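Local coordinates for actin-related protein 8 (Homo sapiens, PDB 4FO0) that binds ATP with low basal ATPase activity and, as a proposed core subunit of the INO80 chromatin remodelling complex, takes part in transcriptional regulation and DNA replication, at residues 483-488 against 499-504; 570-575 against 586-591. All blocks are in the same frame, centred on the assembly; numbering follows the deposited sequence.

Both contacts belong to the actin fold of this single chain and follow one another in series, contact 1 closing before contact 2 opens. Contact 1 joins helix 480-489 to helix 494-502 and to strand 503-507, a parallel inner strand of the six-stranded sheet. Contact 2 joins strand 572-573, an edge partner of strand 229-234 in the eight-stranded sheet, to helix 583-588 and the residues after it. Their centres lie about 31 Å apart and their nearest atoms about 15 Å, without touching. The late part of the chain thus contributes to both sheets, passing from one half of the fold back to the other, as in actin.

Contact 1: residues 483-488 against 499-504; sequences AILHSI and KMYSSI
The CG2 methyl of Ile488 sits over one face of the Tyr501 ring, 3.6 Å from the ring centroid and 15° off the normal. This CH-pi contact is shifted toward the hydroxyl-bearing rim, with Ile488 CG2 3.5 Å from Tyr501 CZ. Ile488 CG1 lies beside the backbone N (chi1 -64°), which leaves CG2, anti to that N, to meet the ring. Leu485 reaches the same ring at its edge: its side chain crosses that of Tyr501 at about a right angle, and Leu485 CD2 comes to 4.0 Å from Tyr501 CE1. In the ring plane, water 1 lies 2.8 Å from Tyr501 OH and donates to Leu485 O at 2.9 Å, tying the phenol to a carbonyl of helix 480-489.

These residues line the seam between helix 480-489 and helix 494-502, which leads directly into strand 503-507 of the six-stranded sheet of the actin fold. Ile484 and Ile488 also rest on strand 247-253, while Phe532 meets the Tyr501 ring from another part of the chain. An alanine in place of Tyr501 would probably leave Ile488 CG2 without its aromatic face, open a gap beside Leu485 and deprive the bridging water of one partner.

Ile488 also meets Met500, the residue before the tyrosine, the two side chains crossing obliquely, with CG2 of Ile488 3.7 Å from CB of Met500. The methionine chain bends at chi2 (-47°), and beyond CB it leads away from helix 480-489. Ile488 CD1 lies instead against the Met500 carbonyl. At the start of strand 503-507, Ile484 CD1 and Ile504 CG2 touch at 4.3 Å, and the Ile484 side chain is about 8 Å from that of the ATP-binding residue Val253.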
ATOM      1  N   ALA A 483     -14.339  -1.670 -10.437  1.00 37.45           N
ATOM      2  CA  ALA A 483     -14.605  -1.572  -9.010  1.00 36.31           C
ATOM      3  C   ALA A 483     -15.085  -0.177  -8.633  1.00 42.31           C
ATOM      4  O   ALA A 483     -16.042  -0.017  -7.875  1.00 43.29           O
ATOM      5  CB  ALA A 483     -13.369  -1.898  -8.235  1.00 33.05           C
ATOM      6  N   ILE A 484     -14.411   0.840  -9.149  1.00 36.22           N
ATOM      7  CA  ILE A 484     -14.837   2.200  -8.882  1.00 35.86           C
ATOM      8  C   ILE A 484     -16.274   2.395  -9.326  1.00 44.62           C
ATOM      9  O   ILE A 484     -17.094   2.902  -8.571  1.00 41.79           O
ATOM     10  CB  ILE A 484     -13.950   3.211  -9.592  1.00 46.11           C
ATOM     11  CG1 ILE A 484     -12.573   3.221  -8.928  1.00 29.66           C
ATOM     12  CG2 ILE A 484     -14.610   4.616  -9.584  1.00 27.04           C
ATOM     13  CD1 ILE A 484     -11.539   3.968  -9.710  1.00 35.37           C
ATOM     14  N   LEU A 485     -16.567   1.990 -10.557  1.00 47.82           N
ATOM     15  CA  LEU A 485     -17.902   2.116 -11.120  1.00 45.67           C
ATOM     16  C   LEU A 485     -18.915   1.340 -10.281  1.00 47.34           C
ATOM     17  O   LEU A 485     -19.909   1.885  -9.808  1.00 53.01           O
ATOM     18  CB  LEU A 485     -17.908   1.617 -12.562  1.00 33.15           C
ATOM     19  CG  LEU A 485     -17.172   2.543 -13.532  1.00 46.38           C
ATOM     20  CD1 LEU A 485     -17.239   2.022 -14.952  1.00 41.92           C
ATOM     21  CD2 LEU A 485     -17.713   3.954 -13.451  1.00 36.85           C
ATOM     22  N   HIS A 486     -18.641   0.061 -10.088  1.00 45.80           N
ATOM     23  CA  HIS A 486     -19.514  -0.781  -9.293  1.00 48.89           C
ATOM     24  C   HIS A 486     -19.826  -0.177  -7.926  1.00 42.84           C
ATOM     25  O   HIS A 486     -20.962  -0.198  -7.471  1.00 49.56           O
ATOM     26  CB  HIS A 486     -18.889  -2.155  -9.114  1.00 31.19           C
ATOM     27  CG  HIS A 486     -19.690  -3.057  -8.238  1.00 55.33           C
ATOM     28  ND1 HIS A 486     -19.596  -3.030  -6.864  1.00 52.15           N
ATOM     29  CD2 HIS A 486     -20.614  -4.000  -8.536  1.00 56.68           C
ATOM     30  CE1 HIS A 486     -20.418  -3.928  -6.351  1.00 53.59           C
ATOM     31  NE2 HIS A 486     -21.047  -4.531  -7.345  1.00 73.26           N
ATOM     32  N   SER A 487     -18.803   0.351  -7.274  1.00 46.39           N
ATOM     33  CA  SER A 487     -18.947   0.967  -5.964  1.00 39.59           C
ATOM     34  C   SER A 487     -19.915   2.157  -6.010  1.00 44.76           C
ATOM     35  O   SER A 487     -20.831   2.259  -5.203  1.00 44.05           O
ATOM     36  CB  SER A 487     -17.562   1.413  -5.473  1.00 34.86           C
ATOM     37  OG  SER A 487     -17.633   2.287  -4.359  1.00 43.47           O
ATOM     38  N   ILE A 488     -19.702   3.055  -6.959  1.00 40.51           N
ATOM     39  CA  ILE A 488     -20.526   4.243  -7.102  1.00 45.27           C
ATOM     40  C   ILE A 488     -21.954   3.852  -7.434  1.00 59.22           C
ATOM     41  O   ILE A 488     -22.911   4.503  -7.013  1.00 59.89           O
ATOM     42  CB  ILE A 488     -19.971   5.153  -8.215  1.00 45.49           C
ATOM     43  CG1 ILE A 488     -18.580   5.662  -7.814  1.00 35.61           C
ATOM     44  CG2 ILE A 488     -20.925   6.301  -8.500  1.00 39.60           C
ATOM     45  CD1 ILE A 488     -17.921   6.572  -8.817  1.00 39.16           C
ATOM     46  N   LYS A 499     -22.330  13.242  -7.383  1.00 56.15           N
ATOM     47  CA  LYS A 499     -21.185  13.725  -6.620  1.00 52.26           C
ATOM     48  C   LYS A 499     -19.980  12.799  -6.730  1.00 60.29           C
ATOM     49  O   LYS A 499     -18.855  13.263  -6.885  1.00 60.39           O
ATOM     50  CB  LYS A 499     -21.573  13.950  -5.159  1.00 63.18           C
ATOM     51  CG  LYS A 499     -22.606  15.063  -4.979  1.00 72.65           C
ATOM     52  CD  LYS A 499     -22.670  15.586  -3.549  1.00 91.56           C
ATOM     53  CE  LYS A 499     -23.321  14.587  -2.599  1.00 89.41           C
ATOM     54  NZ  LYS A 499     -23.179  15.017  -1.173  1.00 95.85           N
ATOM     55  N   MET A 500     -20.229  11.492  -6.673  1.00 56.49           N
ATOM     56  CA  MET A 500     -19.171  10.486  -6.748  1.00 48.42           C
ATOM     57  C   MET A 500     -18.484  10.403  -8.109  1.00 54.69           C
ATOM     58  O   MET A 500     -17.253  10.402  -8.173  1.00 50.73           O
ATOM     59  CB  MET A 500     -19.703   9.106  -6.356  1.00 44.12           C
ATOM     60  CG  MET A 500     -20.302   9.042  -4.949  1.00 48.32           C
ATOM     61  SD  MET A 500     -19.255   9.829  -3.711  1.00 55.37           S
ATOM     62  CE  MET A 500     -20.288   9.791  -2.255  1.00 53.04           C
ATOM     63  N   TYR A 501     -19.260  10.319  -9.192  1.00 59.04           N
ATOM     64  CA  TYR A 501     -18.666  10.285 -10.531  1.00 49.82           C
ATOM     65  C   TYR A 501     -17.848  11.538 -10.746  1.00 51.94           C
ATOM     66  O   TYR A 501     -16.784  11.489 -11.354  1.00 63.97           O
ATOM     67  CB  TYR A 501     -19.710  10.199 -11.649  1.00 41.54           C
ATOM     68  CG  TYR A 501     -20.467   8.899 -11.736  1.00 43.18           C
ATOM     69  CD1 TYR A 501     -19.859   7.740 -12.195  1.00 51.64           C
ATOM     70  CD2 TYR A 501     -21.806   8.834 -11.377  1.00 63.25           C
ATOM     71  CE1 TYR A 501     -20.564   6.537 -12.276  1.00 54.52           C
ATOM     72  CE2 TYR A 501     -22.518   7.647 -11.451  1.00 55.00           C
ATOM     73  CZ  TYR A 501     -21.894   6.500 -11.902  1.00 54.70           C
ATOM     74  OH  TYR A 501     -22.614   5.326 -11.969  1.00 52.09           O
ATOM     75  N   SER A 502     -18.284  12.614 -10.157  1.00 46.50           N
ATOM     76  CA  SER A 502     -17.703  13.884 -10.426  1.00 61.04           C
ATOM     77  C   SER A 502     -16.397  14.055  -9.682  1.00 56.79           C
ATOM     78  O   SER A 502     -15.612  14.908  -9.986  1.00 56.65           O
ATOM     79  CB  SER A 502     -18.717  14.954 -10.068  1.00 60.98           C
ATOM     80  OG  SER A 502     -18.201  15.871  -9.149  1.00 59.26           O
ATOM     81  N   SER A 503     -16.175  13.222  -8.694  1.00 56.51           N
ATOM     82  CA  SER A 503     -14.983  13.308  -7.859  1.00 52.74           C
ATOM     83  C   SER A 503     -14.447  11.948  -7.428  1.00 49.07           C
ATOM     84  O   SER A 503     -14.994  11.305  -6.529  1.00 48.77           O
ATOM     85  CB  SER A 503     -15.279  14.155  -6.620  1.00 39.92           C
ATOM     86  OG  SER A 503     -14.150  14.228  -5.770  1.00 55.81           O
ATOM     87  N   ILE A 504     -13.363  11.524  -8.064  1.00 44.71           N
ATOM     88  CA  ILE A 504     -12.680  10.292  -7.664  1.00 45.97           C
ATOM     89  C   ILE A 504     -11.265  10.580  -7.154  1.00 44.78           C
ATOM     90  O   ILE A 504     -10.378  11.008  -7.901  1.00 39.29           O
ATOM     91  CB  ILE A 504     -12.633   9.285  -8.808  1.00 30.80           C
ATOM     92  CG1 ILE A 504     -14.059   8.970  -9.265  1.00 50.35           C
ATOM     93  CG2 ILE A 504     -11.932   8.026  -8.367  1.00 44.17           C
ATOM     94  CD1 ILE A 504     -14.196   8.763 -10.767  1.00 44.40           C
TER
HETATM   95  O   HOH W   1     -21.126   2.953 -12.245  1.00 47.43           O

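Contact 2: residues 570-575 against 586-591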
ATOM      1  N   LEU A 570     -15.030  11.636  20.836  1.00 52.35           N
ATOM      2  CA  LEU A 570     -14.685  10.323  20.300  1.00 46.62           C
ATOM      3  C   LEU A 570     -13.718   9.548  21.184  1.00 43.51           C
ATOM      4  O   LEU A 570     -13.742   8.326  21.192  1.00 46.79           O
ATOM      5  CB  LEU A 570     -14.121  10.438  18.883  1.00 46.76           C
ATOM      6  CG  LEU A 570     -15.047  11.056  17.827  1.00 53.02           C
ATOM      7  CD1 LEU A 570     -14.370  11.128  16.458  1.00 40.94           C
ATOM      8  CD2 LEU A 570     -16.354  10.293  17.735  1.00 33.59           C
ATOM      9  N   TRP A 571     -12.884  10.259  21.940  1.00 45.51           N
ATOM     10  CA  TRP A 571     -11.835   9.613  22.737  1.00 42.44           C
ATOM     11  C   TRP A 571     -12.343   8.505  23.638  1.00 40.39           C
ATOM     12  O   TRP A 571     -13.324   8.669  24.360  1.00 56.10           O
ATOM     13  CB  TRP A 571     -11.051  10.637  23.562  1.00 38.88           C
ATOM     14  CG  TRP A 571     -10.385  11.657  22.714  1.00 47.49           C
ATOM     15  CD1 TRP A 571     -10.781  12.942  22.524  1.00 35.37           C
ATOM     16  CD2 TRP A 571      -9.218  11.471  21.904  1.00 53.28           C
ATOM     17  NE1 TRP A 571      -9.924  13.580  21.656  1.00 34.14           N
ATOM     18  CE2 TRP A 571      -8.956  12.698  21.261  1.00 47.88           C
ATOM     19  CE3 TRP A 571      -8.372  10.390  21.661  1.00 41.65           C
ATOM     20  CZ2 TRP A 571      -7.883  12.872  20.388  1.00 35.82           C
ATOM     21  CZ3 TRP A 571      -7.304  10.566  20.799  1.00 41.66           C
ATOM     22  CH2 TRP A 571      -7.071  11.794  20.171  1.00 43.46           C
ATOM     23  N   ILE A 572     -11.667   7.368  23.585  1.00 44.70           N
ATOM     24  CA  ILE A 572     -11.922   6.301  24.529  1.00 37.02           C
ATOM     25  C   ILE A 572     -10.717   6.225  25.428  1.00 42.58           C
ATOM     26  O   ILE A 572      -9.592   6.118  24.944  1.00 53.32           O
ATOM     27  CB  ILE A 572     -12.111   4.958  23.828  1.00 34.75           C
ATOM     28  CG1 ILE A 572     -13.342   4.998  22.919  1.00 42.64           C
ATOM     29  CG2 ILE A 572     -12.230   3.846  24.853  1.00 33.51           C
ATOM     30  CD1 ILE A 572     -13.538   3.736  22.102  1.00 45.91           C
ATOM     31  N   TYR A 573     -10.948   6.283  26.736  1.00 44.88           N
ATOM     32  CA  TYR A 573      -9.856   6.354  27.697  1.00 39.01           C
ATOM     33  C   TYR A 573      -9.595   5.029  28.369  1.00 44.73           C
ATOM     34  O   TYR A 573     -10.462   4.154  28.405  1.00 51.94           O
ATOM     35  CB  TYR A 573     -10.113   7.464  28.727  1.00 39.06           C
ATOM     36  CG  TYR A 573     -10.094   8.842  28.096  1.00 45.86           C
ATOM     37  CD1 TYR A 573      -8.888   9.514  27.897  1.00 46.78           C
ATOM     38  CD2 TYR A 573     -11.273   9.452  27.656  1.00 40.21           C
ATOM     39  CE1 TYR A 573      -8.851  10.775  27.294  1.00 49.22           C
ATOM     40  CE2 TYR A 573     -11.250  10.714  27.050  1.00 44.16           C
ATOM     41  CZ  TYR A 573     -10.032  11.369  26.876  1.00 52.98           C
ATOM     42  OH  TYR A 573      -9.981  12.612  26.283  1.00 59.20           O
ATOM     43  N   GLN A 574      -8.383   4.893  28.898  1.00 46.14           N
ATOM     44  CA  GLN A 574      -7.936   3.648  29.507  1.00 37.32           C
ATOM     45  C   GLN A 574      -8.941   2.988  30.433  1.00 53.48           C
ATOM     46  O   GLN A 574      -9.217   1.792  30.303  1.00 60.22           O
ATOM     47  CB  GLN A 574      -6.656   3.873  30.284  1.00 44.03           C
ATOM     48  CG  GLN A 574      -5.419   3.974  29.452  1.00 52.17           C
ATOM     49  CD  GLN A 574      -4.193   3.577  30.250  1.00 50.61           C
ATOM     50  OE1 GLN A 574      -4.246   2.653  31.064  1.00 60.88           O
ATOM     51  NE2 GLN A 574      -3.085   4.278  30.032  1.00 59.67           N
ATOM     52  N   ARG A 575      -9.473   3.749  31.386  1.00 56.52           N
ATOM     53  CA  ARG A 575     -10.306   3.133  32.406  1.00 61.03           C
ATOM     54  C   ARG A 575     -11.662   2.701  31.871  1.00 53.68           C
ATOM     55  O   ARG A 575     -12.170   1.645  32.247  1.00 67.57           O
ATOM     56  CB  ARG A 575     -10.441   4.007  33.652  1.00 80.95           C
ATOM     57  CG  ARG A 575     -10.612   3.171  34.923  1.00 96.10           C
ATOM     58  CD  ARG A 575     -10.410   3.993  36.182  1.00110.53           C
ATOM     59  NE  ARG A 575     -11.412   5.048  36.312  1.00137.43           N
ATOM     60  CZ  ARG A 575     -12.174   5.229  37.385  1.00137.74           C
ATOM     61  NH1 ARG A 575     -12.051   4.425  38.434  1.00142.14           N
ATOM     62  NH2 ARG A 575     -13.056   6.219  37.413  1.00115.05           N
ATOM     63  N   ARG A 586     -18.629   0.124  20.333  1.00 55.31           N
ATOM     64  CA  ARG A 586     -20.027   0.101  19.922  1.00 67.08           C
ATOM     65  C   ARG A 586     -20.716   1.420  20.246  1.00 72.85           C
ATOM     66  O   ARG A 586     -21.455   1.960  19.423  1.00 73.36           O
ATOM     67  CB  ARG A 586     -20.777  -1.079  20.542  1.00 63.06           C
ATOM     68  CG  ARG A 586     -20.601  -2.358  19.742  1.00 89.56           C
ATOM     69  CD  ARG A 586     -21.526  -3.456  20.203  1.00 78.41           C
ATOM     70  NE  ARG A 586     -21.240  -3.873  21.572  1.00 89.89           N
ATOM     71  CZ  ARG A 586     -20.341  -4.795  21.907  1.00 92.03           C
ATOM     72  NH1 ARG A 586     -20.164  -5.105  23.186  1.00 80.71           N
ATOM     73  NH2 ARG A 586     -19.622  -5.406  20.968  1.00 74.57           N
ATOM     74  N   GLU A 587     -20.462   1.948  21.437  1.00 67.07           N
ATOM     75  CA  GLU A 587     -21.083   3.203  21.838  1.00 64.02           C
ATOM     76  C   GLU A 587     -20.506   4.389  21.086  1.00 52.47           C
ATOM     77  O   GLU A 587     -21.241   5.203  20.540  1.00 74.32           O
ATOM     78  CB  GLU A 587     -20.916   3.446  23.339  1.00 69.22           C
ATOM     79  CG  GLU A 587     -21.735   2.530  24.240  1.00 79.02           C
ATOM     80  CD  GLU A 587     -21.392   2.717  25.714  1.00 95.88           C
ATOM     81  OE1 GLU A 587     -20.826   3.776  26.068  1.00 92.68           O
ATOM     82  OE2 GLU A 587     -21.677   1.801  26.518  1.00 82.70           O
ATOM     83  N   ARG A 588     -19.184   4.465  21.037  1.00 57.24           N
ATOM     84  CA  ARG A 588     -18.527   5.740  20.800  1.00 50.18           C
ATOM     85  C   ARG A 588     -17.701   5.855  19.520  1.00 55.95           C
ATOM     86  O   ARG A 588     -16.959   6.822  19.339  1.00 61.96           O
ATOM     87  CB  ARG A 588     -17.651   6.072  22.010  1.00 55.12           C
ATOM     88  CG  ARG A 588     -17.289   7.521  22.120  1.00 52.59           C
ATOM     89  CD  ARG A 588     -16.422   7.742  23.313  1.00 50.29           C
ATOM     90  NE  ARG A 588     -17.115   7.433  24.556  1.00 56.29           N
ATOM     91  CZ  ARG A 588     -16.524   7.467  25.744  1.00 61.09           C
ATOM     92  NH1 ARG A 588     -15.240   7.792  25.830  1.00 61.32           N
ATOM     93  NH2 ARG A 588     -17.202   7.171  26.840  1.00 55.85           N
ATOM     94  N   ALA A 589     -17.821   4.885  18.629  1.00 54.84           N
ATOM     95  CA  ALA A 589     -17.078   4.958  17.379  1.00 60.05           C
ATOM     96  C   ALA A 589     -17.740   5.909  16.379  1.00 43.76           C
ATOM     97  O   ALA A 589     -18.954   5.871  16.183  1.00 61.93           O
ATOM     98  CB  ALA A 589     -16.897   3.573  16.776  1.00 48.75           C
ATOM     99  N   ALA A 590     -16.919   6.751  15.754  1.00 56.65           N
ATOM    100  CA  ALA A 590     -17.364   7.704  14.735  1.00 56.62           C
ATOM    101  C   ALA A 590     -18.132   7.022  13.617  1.00 63.78           C
ATOM    102  O   ALA A 590     -19.087   7.578  13.064  1.00 70.84           O
ATOM    103  CB  ALA A 590     -16.173   8.453  14.159  1.00 67.30           C
ATOM    104  N   PHE A 591     -17.695   5.820  13.271  1.00 47.08           N
ATOM    105  CA  PHE A 591     -18.390   5.034  12.275  1.00 49.30           C
ATOM    106  C   PHE A 591     -19.301   4.043  12.987  1.00 54.93           C
ATOM    107  O   PHE A 591     -19.222   3.868  14.207  1.00 55.05           O
ATOM    108  CB  PHE A 591     -17.378   4.297  11.407  1.00 46.24           C
ATOM    109  CG  PHE A 591     -16.380   3.526  12.196  1.00 43.70           C
ATOM    110  CD1 PHE A 591     -15.250   4.146  12.689  1.00 46.40           C
ATOM    111  CD2 PHE A 591     -16.592   2.189  12.484  1.00 37.05           C
ATOM    112  CE1 PHE A 591     -14.328   3.438  13.431  1.00 47.33           C
ATOM    113  CE2 PHE A 591     -15.675   1.478  13.221  1.00 40.90           C
ATOM    114  CZ  PHE A 591     -14.542   2.102  13.696  1.00 46.60           C
TER
HETATM  115  O   HOH W   2     -14.134   6.604  18.852  1.00 49.28           O
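The guanidinium of Arg588 is met at its edge by the carbonyl of Trp571: NH1 donates to Trp571 O over 2.6 Å, with the oxygen only 5° out of the guanidinium plane and NH1 in the carbonyl plane. Over the centre of the Phe591 ring, on one face, stands CB of its near neighbour Ala589. The contact closes a strand-helix-helix unit at the C-terminal end of the actin fold, in which strand 572-573 pairs antiparallel with strand 229-234 and helix 583-588 returns beside it.

CG of Arg588 is anti to the backbone N (chi1 -160°), and the chain runs past Ile572 in the opposite direction, its CD 4.1 Å from Ile572 CG1, before bending at chi3. NH1 has a second partner in the salt bridge to Glu576 OE2. The same carboxylate oxygen accepts from the backbone N of Tyr573, the N-cap of helix 574-580, so Arg588 is tied to the start of that helix.

Beyond Arg588, Ala590 CB faces both methyls of Leu570, 4.0 Å from each of CD1 and CD2. Water 2 donates to Leu570 O and to Arg588 O, 2.9 Å from each.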